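Local structure of erythropoietin (1EER) at residues A[91-102]-A[138-149]; A[109-117]-A[153-161]. The protein acts as a hormone that binds and dimerises the erythropoietin receptor, activating JAK2 and so regulating the proliferation and differentiation of red-cell precursors. The protein carries 5 engineered substitutions. One frame throughout, in Å; residues are numbered along the deposited sequence.

Contact 1: A[91-102]-A[138-149]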
# COMPACT_ATOMS: atom_id res chain seq x y z
N LEU A 91 10.32 15.45 -7.60
CA LEU A 91 9.21 15.28 -8.53
C LEU A 91 9.35 14.21 -9.62
O LEU A 91 8.43 13.44 -9.84
CB LEU A 91 8.90 16.62 -9.22
CG LEU A 91 8.11 17.64 -8.40
CD1 LEU A 91 7.87 18.87 -9.24
CD2 LEU A 91 6.80 17.03 -7.96
N GLN A 92 10.50 14.18 -10.29
CA GLN A 92 10.70 13.23 -11.38
C GLN A 92 10.30 11.78 -11.15
O GLN A 92 9.45 11.25 -11.87
CB GLN A 92 12.15 13.28 -11.86
CG GLN A 92 12.35 12.66 -13.25
CD GLN A 92 11.53 13.34 -14.33
OE1 GLN A 92 10.59 12.75 -14.88
NE2 GLN A 92 11.87 14.58 -14.65
N LEU A 93 10.91 11.12 -10.16
CA LEU A 93 10.60 9.71 -9.93
C LEU A 93 9.16 9.44 -9.55
O LEU A 93 8.59 8.44 -9.99
CB LEU A 93 11.52 9.11 -8.87
CG LEU A 93 11.89 9.95 -7.64
CD1 LEU A 93 12.19 9.00 -6.49
CD2 LEU A 93 13.09 10.84 -7.96
N HIS A 94 8.56 10.33 -8.76
CA HIS A 94 7.17 10.16 -8.35
C HIS A 94 6.27 10.23 -9.57
O HIS A 94 5.28 9.52 -9.65
CB HIS A 94 6.76 11.23 -7.33
CG HIS A 94 7.52 11.15 -6.04
ND1 HIS A 94 7.35 10.12 -5.14
CD2 HIS A 94 8.47 11.96 -5.51
CE1 HIS A 94 8.15 10.31 -4.10
NE2 HIS A 94 8.84 11.42 -4.31
N VAL A 95 6.61 11.10 -10.51
CA VAL A 95 5.82 11.24 -11.73
C VAL A 95 5.99 10.01 -12.63
O VAL A 95 5.03 9.53 -13.24
CB VAL A 95 6.24 12.49 -12.53
CG1 VAL A 95 5.55 12.52 -13.87
CG2 VAL A 95 5.91 13.76 -11.73
N ASP A 96 7.21 9.51 -12.71
CA ASP A 96 7.52 8.35 -13.53
C ASP A 96 6.81 7.12 -12.96
O ASP A 96 6.35 6.25 -13.69
CB ASP A 96 9.03 8.13 -13.59
CG ASP A 96 9.73 9.08 -14.57
OD1 ASP A 96 9.04 9.67 -15.44
OD2 ASP A 96 10.97 9.23 -14.48
N LYS A 97 6.73 7.04 -11.63
CA LYS A 97 6.04 5.92 -11.00
C LYS A 97 4.52 6.05 -11.24
O LYS A 97 3.82 5.06 -11.44
CB LYS A 97 6.32 5.91 -9.50
CG LYS A 97 7.76 5.61 -9.13
CD LYS A 97 8.11 6.23 -7.80
CE LYS A 97 9.29 5.53 -7.17
NZ LYS A 97 9.04 4.08 -7.07
N ALA A 98 4.02 7.29 -11.21
CA ALA A 98 2.60 7.57 -11.41
C ALA A 98 2.19 7.20 -12.83
O ALA A 98 1.16 6.55 -13.04
CB ALA A 98 2.32 9.05 -11.14
N VAL A 99 2.98 7.63 -13.81
CA VAL A 99 2.68 7.32 -15.20
C VAL A 99 2.72 5.80 -15.35
O VAL A 99 1.85 5.20 -15.99
CB VAL A 99 3.73 7.96 -16.15
CG1 VAL A 99 3.52 7.46 -17.58
CG2 VAL A 99 3.62 9.48 -16.10
N SER A 100 3.72 5.19 -14.74
CA SER A 100 3.91 3.74 -14.79
C SER A 100 2.79 3.02 -14.05
O SER A 100 2.20 2.06 -14.57
CB SER A 100 5.26 3.38 -14.17
OG SER A 100 5.35 1.99 -13.96
N GLY A 101 2.50 3.49 -12.84
CA GLY A 101 1.45 2.88 -12.03
C GLY A 101 0.07 3.01 -12.65
O GLY A 101 -0.68 2.04 -12.69
N LEU A 102 -0.27 4.22 -13.11
CA LEU A 102 -1.58 4.46 -13.72
C LEU A 102 -1.77 3.58 -14.94
O LEU A 102 -2.87 3.10 -15.22
CB LEU A 102 -1.72 5.94 -14.11
CG LEU A 102 -2.14 6.88 -12.97
CD1 LEU A 102 -2.14 8.32 -13.42
CD2 LEU A 102 -3.53 6.49 -12.49
N PHE A 138 2.08 20.44 -8.21
CA PHE A 138 2.27 19.00 -8.24
C PHE A 138 1.72 18.42 -6.96
O PHE A 138 1.35 17.24 -6.90
CB PHE A 138 3.76 18.67 -8.39
CG PHE A 138 4.21 18.62 -9.81
CD1 PHE A 138 4.03 17.47 -10.57
CD2 PHE A 138 4.78 19.74 -10.41
CE1 PHE A 138 4.39 17.44 -11.92
CE2 PHE A 138 5.15 19.72 -11.75
CZ PHE A 138 4.95 18.57 -12.51
N ARG A 139 1.67 19.26 -5.93
CA ARG A 139 1.16 18.88 -4.63
C ARG A 139 -0.30 18.46 -4.73
O ARG A 139 -0.67 17.39 -4.25
CB ARG A 139 1.29 20.04 -3.63
CG ARG A 139 0.89 19.67 -2.20
CD ARG A 139 0.79 20.88 -1.31
NE ARG A 139 0.65 22.11 -2.08
CZ ARG A 139 1.41 23.18 -1.91
NH1 ARG A 139 2.37 23.19 -0.99
NH2 ARG A 139 1.22 24.26 -2.67
N LYS A 140 -1.13 19.29 -5.36
CA LYS A 140 -2.53 18.94 -5.49
C LYS A 140 -2.69 17.76 -6.44
O LYS A 140 -3.54 16.91 -6.23
CB LYS A 140 -3.37 20.12 -6.00
CG LYS A 140 -4.86 19.83 -5.89
CD LYS A 140 -5.74 21.04 -6.18
CE LYS A 140 -7.12 20.57 -6.61
NZ LYS A 140 -8.16 21.63 -6.52
N LEU A 141 -1.86 17.72 -7.48
CA LEU A 141 -1.91 16.62 -8.45
C LEU A 141 -1.68 15.29 -7.74
O LEU A 141 -2.43 14.34 -7.91
CB LEU A 141 -0.84 16.84 -9.54
CG LEU A 141 -0.72 15.86 -10.72
CD1 LEU A 141 -2.09 15.54 -11.31
CD2 LEU A 141 0.17 16.48 -11.79
N PHE A 142 -0.63 15.23 -6.94
CA PHE A 142 -0.31 14.00 -6.23
C PHE A 142 -1.29 13.67 -5.10
O PHE A 142 -1.54 12.50 -4.84
CB PHE A 142 1.12 14.07 -5.71
CG PHE A 142 2.14 13.74 -6.75
CD1 PHE A 142 2.11 12.51 -7.41
CD2 PHE A 142 3.12 14.66 -7.11
CE1 PHE A 142 3.03 12.20 -8.41
CE2 PHE A 142 4.06 14.36 -8.12
CZ PHE A 142 4.01 13.13 -8.77
N ARG A 143 -1.83 14.69 -4.44
CA ARG A 143 -2.79 14.45 -3.37
C ARG A 143 -4.04 13.83 -4.00
O ARG A 143 -4.66 12.92 -3.45
CB ARG A 143 -3.15 15.76 -2.66
CG ARG A 143 -4.27 15.63 -1.64
CD ARG A 143 -4.51 16.94 -0.89
NE ARG A 143 -5.05 18.01 -1.73
CZ ARG A 143 -4.41 19.14 -1.99
NH1 ARG A 143 -3.21 19.36 -1.48
NH2 ARG A 143 -4.97 20.07 -2.76
N VAL A 144 -4.41 14.33 -5.18
CA VAL A 144 -5.57 13.82 -5.90
C VAL A 144 -5.29 12.38 -6.36
O VAL A 144 -6.18 11.51 -6.32
CB VAL A 144 -5.89 14.72 -7.15
CG1 VAL A 144 -6.76 13.97 -8.15
CG2 VAL A 144 -6.57 16.01 -6.72
N TYR A 145 -4.06 12.14 -6.81
CA TYR A 145 -3.64 10.82 -7.28
C TYR A 145 -3.86 9.81 -6.16
O TYR A 145 -4.45 8.76 -6.38
CB TYR A 145 -2.15 10.88 -7.67
CG TYR A 145 -1.51 9.54 -8.00
CD1 TYR A 145 -2.10 8.67 -8.91
CD2 TYR A 145 -0.28 9.18 -7.44
CE1 TYR A 145 -1.48 7.46 -9.27
CE2 TYR A 145 0.35 7.98 -7.78
CZ TYR A 145 -0.25 7.12 -8.70
OH TYR A 145 0.35 5.93 -9.04
N SER A 146 -3.39 10.14 -4.95
CA SER A 146 -3.54 9.27 -3.78
C SER A 146 -5.00 9.12 -3.33
O SER A 146 -5.48 8.01 -3.11
CB SER A 146 -2.70 9.80 -2.61
OG SER A 146 -2.87 9.02 -1.45
N ASN A 147 -5.72 10.24 -3.21
CA ASN A 147 -7.11 10.19 -2.78
C ASN A 147 -7.98 9.38 -3.74
O ASN A 147 -8.91 8.69 -3.31
CB ASN A 147 -7.68 11.61 -2.65
CG ASN A 147 -7.43 12.22 -1.27
OD1 ASN A 147 -7.09 11.52 -0.32
ND2 ASN A 147 -7.62 13.53 -1.16
N PHE A 148 -7.67 9.45 -5.03
CA PHE A 148 -8.43 8.69 -6.03
C PHE A 148 -8.21 7.18 -5.95
O PHE A 148 -9.17 6.39 -5.93
CB PHE A 148 -8.11 9.17 -7.45
CG PHE A 148 -9.06 8.65 -8.49
CD1 PHE A 148 -8.87 7.39 -9.05
CD2 PHE A 148 -10.14 9.41 -8.91
CE1 PHE A 148 -9.75 6.89 -10.00
CE2 PHE A 148 -11.04 8.93 -9.86
CZ PHE A 148 -10.84 7.66 -10.41
N LEU A 149 -6.95 6.77 -5.92
CA LEU A 149 -6.62 5.35 -5.87
C LEU A 149 -7.04 4.72 -4.54
O LEU A 149 -7.59 3.62 -4.51
CB LEU A 149 -5.11 5.12 -6.07
CG LEU A 149 -4.34 5.78 -7.21
CD1 LEU A 149 -2.90 5.29 -7.17
CD2 LEU A 149 -4.98 5.48 -8.54

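Contact 2: A[109-117]-A[153-161]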
# COMPACT_ATOMS: atom_id res chain seq x y z
N LEU A 109 -7.78 -2.64 -14.26
CA LEU A 109 -9.20 -2.32 -14.14
C LEU A 109 -10.05 -2.91 -15.25
O LEU A 109 -11.14 -3.44 -15.01
CB LEU A 109 -9.40 -0.81 -14.13
CG LEU A 109 -10.08 -0.22 -12.91
CD1 LEU A 109 -9.66 -0.99 -11.66
CD2 LEU A 109 -9.70 1.24 -12.80
N ARG A 110 -9.56 -2.78 -16.48
CA ARG A 110 -10.27 -3.28 -17.64
C ARG A 110 -10.54 -4.76 -17.49
O ARG A 110 -11.64 -5.22 -17.75
CB ARG A 110 -9.44 -3.04 -18.90
CG ARG A 110 -9.92 -3.80 -20.11
CD ARG A 110 -9.08 -3.45 -21.32
NE ARG A 110 -8.81 -2.02 -21.39
CZ ARG A 110 -7.65 -1.50 -21.76
NH1 ARG A 110 -6.65 -2.30 -22.11
NH2 ARG A 110 -7.49 -0.18 -21.79
N ALA A 111 -9.53 -5.51 -17.08
CA ALA A 111 -9.67 -6.94 -16.90
C ALA A 111 -10.76 -7.19 -15.88
O ALA A 111 -11.43 -8.21 -15.92
CB ALA A 111 -8.36 -7.54 -16.42
N LEU A 112 -10.94 -6.23 -14.98
CA LEU A 112 -11.96 -6.31 -13.95
C LEU A 112 -13.35 -6.04 -14.54
O LEU A 112 -14.37 -6.28 -13.90
CB LEU A 112 -11.66 -5.30 -12.84
CG LEU A 112 -11.86 -5.65 -11.36
CD1 LEU A 112 -12.35 -4.42 -10.64
CD2 LEU A 112 -12.85 -6.80 -11.18
N GLY A 113 -13.38 -5.53 -15.77
CA GLY A 113 -14.65 -5.26 -16.42
C GLY A 113 -15.08 -3.82 -16.31
O GLY A 113 -16.17 -3.47 -16.77
N ALA A 114 -14.22 -3.00 -15.71
CA ALA A 114 -14.48 -1.57 -15.49
C ALA A 114 -14.75 -0.78 -16.77
O ALA A 114 -15.70 0.02 -16.81
CB ALA A 114 -13.31 -0.95 -14.74
N GLN A 115 -13.92 -0.98 -17.79
CA GLN A 115 -14.10 -0.26 -19.04
C GLN A 115 -15.38 -0.67 -19.76
O GLN A 115 -16.08 0.17 -20.32
CB GLN A 115 -12.91 -0.47 -19.96
CG GLN A 115 -13.05 0.33 -21.24
CD GLN A 115 -11.92 0.09 -22.20
OE1 GLN A 115 -11.50 -1.04 -22.42
NE2 GLN A 115 -11.41 1.17 -22.78
N LYS A 116 -15.68 -1.96 -19.75
CA LYS A 116 -16.89 -2.46 -20.40
C LYS A 116 -18.14 -1.90 -19.71
O LYS A 116 -19.03 -1.37 -20.37
CB LYS A 116 -16.92 -3.98 -20.34
CG LYS A 116 -17.87 -4.62 -21.34
CD LYS A 116 -19.02 -5.31 -20.63
CE LYS A 116 -20.36 -4.88 -21.20
NZ LYS A 116 -21.50 -5.52 -20.46
N GLU A 117 -18.20 -2.04 -18.39
CA GLU A 117 -19.33 -1.57 -17.60
C GLU A 117 -19.48 -0.06 -17.71
O GLU A 117 -20.59 0.46 -17.87
CB GLU A 117 -19.15 -1.97 -16.14
CG GLU A 117 -20.34 -2.72 -15.52
CD GLU A 117 -20.23 -2.89 -14.01
OE1 GLU A 117 -19.14 -2.69 -13.43
OE2 GLU A 117 -21.26 -3.23 -13.38
N LEU A 153 -11.41 4.24 -6.24
CA LEU A 153 -10.80 3.14 -6.99
C LEU A 153 -10.78 1.91 -6.09
O LEU A 153 -11.28 0.84 -6.46
CB LEU A 153 -9.37 3.49 -7.41
CG LEU A 153 -8.81 2.51 -8.45
CD1 LEU A 153 -7.92 3.24 -9.42
CD2 LEU A 153 -8.04 1.40 -7.75
N LYS A 154 -10.21 2.07 -4.90
CA LYS A 154 -10.15 0.97 -3.95
C LYS A 154 -11.56 0.47 -3.65
O LYS A 154 -11.81 -0.73 -3.66
CB LYS A 154 -9.46 1.41 -2.65
CG LYS A 154 -9.36 0.31 -1.60
CD LYS A 154 -8.84 -1.01 -2.18
CE LYS A 154 -8.02 -1.81 -1.16
NZ LYS A 154 -8.06 -3.28 -1.38
N LEU A 155 -12.48 1.41 -3.41
CA LEU A 155 -13.87 1.06 -3.11
C LEU A 155 -14.50 0.25 -4.22
O LEU A 155 -15.12 -0.79 -3.98
CB LEU A 155 -14.70 2.32 -2.85
CG LEU A 155 -14.49 3.01 -1.49
CD1 LEU A 155 -15.38 4.24 -1.42
CD2 LEU A 155 -14.79 2.05 -0.35
N TYR A 156 -14.36 0.72 -5.46
CA TYR A 156 -14.92 0.01 -6.59
C TYR A 156 -14.30 -1.39 -6.69
O TYR A 156 -15.01 -2.40 -6.81
CB TYR A 156 -14.67 0.80 -7.88
CG TYR A 156 -14.88 -0.05 -9.11
CD1 TYR A 156 -16.15 -0.50 -9.44
CD2 TYR A 156 -13.80 -0.47 -9.89
CE1 TYR A 156 -16.36 -1.35 -10.52
CE2 TYR A 156 -14.00 -1.32 -10.97
CZ TYR A 156 -15.28 -1.76 -11.27
OH TYR A 156 -15.51 -2.62 -12.31
N THR A 157 -12.97 -1.45 -6.65
CA THR A 157 -12.26 -2.72 -6.75
C THR A 157 -12.67 -3.73 -5.67
O THR A 157 -12.78 -4.92 -5.94
CB THR A 157 -10.74 -2.51 -6.67
OG1 THR A 157 -10.28 -1.84 -7.84
CG2 THR A 157 -10.04 -3.84 -6.55
N GLY A 158 -12.88 -3.24 -4.45
CA GLY A 158 -13.28 -4.12 -3.36
C GLY A 158 -14.60 -4.82 -3.63
O GLY A 158 -14.72 -6.03 -3.44
N GLU A 159 -15.60 -4.07 -4.07
CA GLU A 159 -16.90 -4.65 -4.34
C GLU A 159 -16.92 -5.56 -5.56
O GLU A 159 -17.51 -6.64 -5.54
CB GLU A 159 -17.94 -3.55 -4.51
CG GLU A 159 -19.30 -4.06 -5.00
CD GLU A 159 -20.44 -3.63 -4.09
OE1 GLU A 159 -20.43 -2.47 -3.61
OE2 GLU A 159 -21.36 -4.45 -3.87
N ALA A 160 -16.27 -5.11 -6.64
CA ALA A 160 -16.26 -5.85 -7.89
C ALA A 160 -15.58 -7.21 -7.80
O ALA A 160 -15.94 -8.14 -8.51
CB ALA A 160 -15.60 -4.99 -8.98
N CYS A 161 -14.61 -7.33 -6.91
CA CYS A 161 -13.88 -8.57 -6.76
C CYS A 161 -14.71 -9.68 -6.15
O CYS A 161 -14.44 -10.86 -6.38
CB CYS A 161 -12.61 -8.32 -5.94
SG CYS A 161 -11.30 -7.55 -6.94

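Contact 1: A[91-102]-A[138-149]
Leu91 lays its CD1 methyl over one face of the Phe138 ring, a CH-pi contact in which CD1 stands 3.8 Å from the ring centroid and leans toward CD2 of Phe138. The other branch, Leu91 CD2, packs on CB of Phe138 and also meets the edge of the next ring along, at CE2 of Phe142. Phe142 enters quite differently, with its rim leading. The ring is the knob, and Leu91, His94, Val95 and Ala98 form the hole. Val95 CG2 lies near the ring plane, 3.6 Å from CZ of Phe142, and CB of His94 is equally close to CZ. Both phenylalanines hold CG beside their own backbone N, whereas Tyr145 swings CG anti to N (chi1 172°). This turn brings one face of the tyrosine ring under CB of Ala98, 4.0 Å from CE2 of Tyr145. The far end of the ring, OH of Tyr145, comes to 3.7 Å from CA of Ala98, near the bare backbone of Gly101. Beyond it, Leu102 runs alongside the ring in the opposite sense, its CG 3.8 Å from CE1 of Tyr145. No hydrogen bond joins the two segments. Their axes, inclined at 37°, come no closer than 12.0 Å, a distance bridged largely by aromatic rings. Helix 56-82 touches Val95, Ala98 and Leu102, while helix 9-25 packs on Phe142 and Tyr145. Two helices running in roughly the same direction, with a phenylalanine knob in a four-residue hole and the other two long helices packed on them, are characteristic of the core of a four-helix-bundle cytokine.

Contact 2: A[109-117]-A[153-161]
The carbonyl oxygen of Leu153 accepts two bonds from Thr157, one from the backbone N and a second from OG1 at 3.2 Å, which arrives above the carbonyl plane. The hydroxyl is thus tied back to its own helix, and Leu109 CD1 meets OG1 of Thr157 at a van der Waals distance of 4.0 Å. Opposite, helix 91-111 finishes in a Schellman motif at Gly113, whose positive phi (97°) turns the chain directly into helix 114-120, for which Gly113 is the N-cap. At this end of the cytokine bundle the turn brings Leu112 and Ala114 together around Tyr156. The Leu112 and Tyr156 side chains come from opposite directions, with Leu112 CD1 lying 3.5 Å from CE2 of Tyr156 and 3.7 Å from CB of Ala160. Ala114 adds its CB, 3.9 Å from the same CE2 of Tyr156. With chi1 at 164°, Tyr156 points CG away from its own N and carries the ring across to this turn; Val63 of helix 56-82 also touches the side chain. Next door, Cys161 forms the disulfide to Cys7. Outermost, the Glu117 carboxylate is tilted 44° from the tyrosine ring plane, with OE1 of Glu117 3.8 Å from OH of Tyr156.

Overall arrangement
Both contacts join helices 91-111 and 138-161, contact 2 also drawing in the start of helix 114-120, and so show how one helix pair is fastened at two levels. Their centres lie about 20 Å apart, on opposite sides of the centre of the molecule. Segments alternate along the sequence: 91-102, 109-117, 138-149, 153-161. Because the two helices run in broadly the same direction, contact 1 pairs their beginnings and contact 2 their ends, and the intervening chain must return along the bundle, as in the up-up-down-down topology of four-helix cytokines. Beside contact 1, Lys97 and Arg143 each form a salt bridge to a different partner chain, consistent with one hormone bringing two receptor chains together.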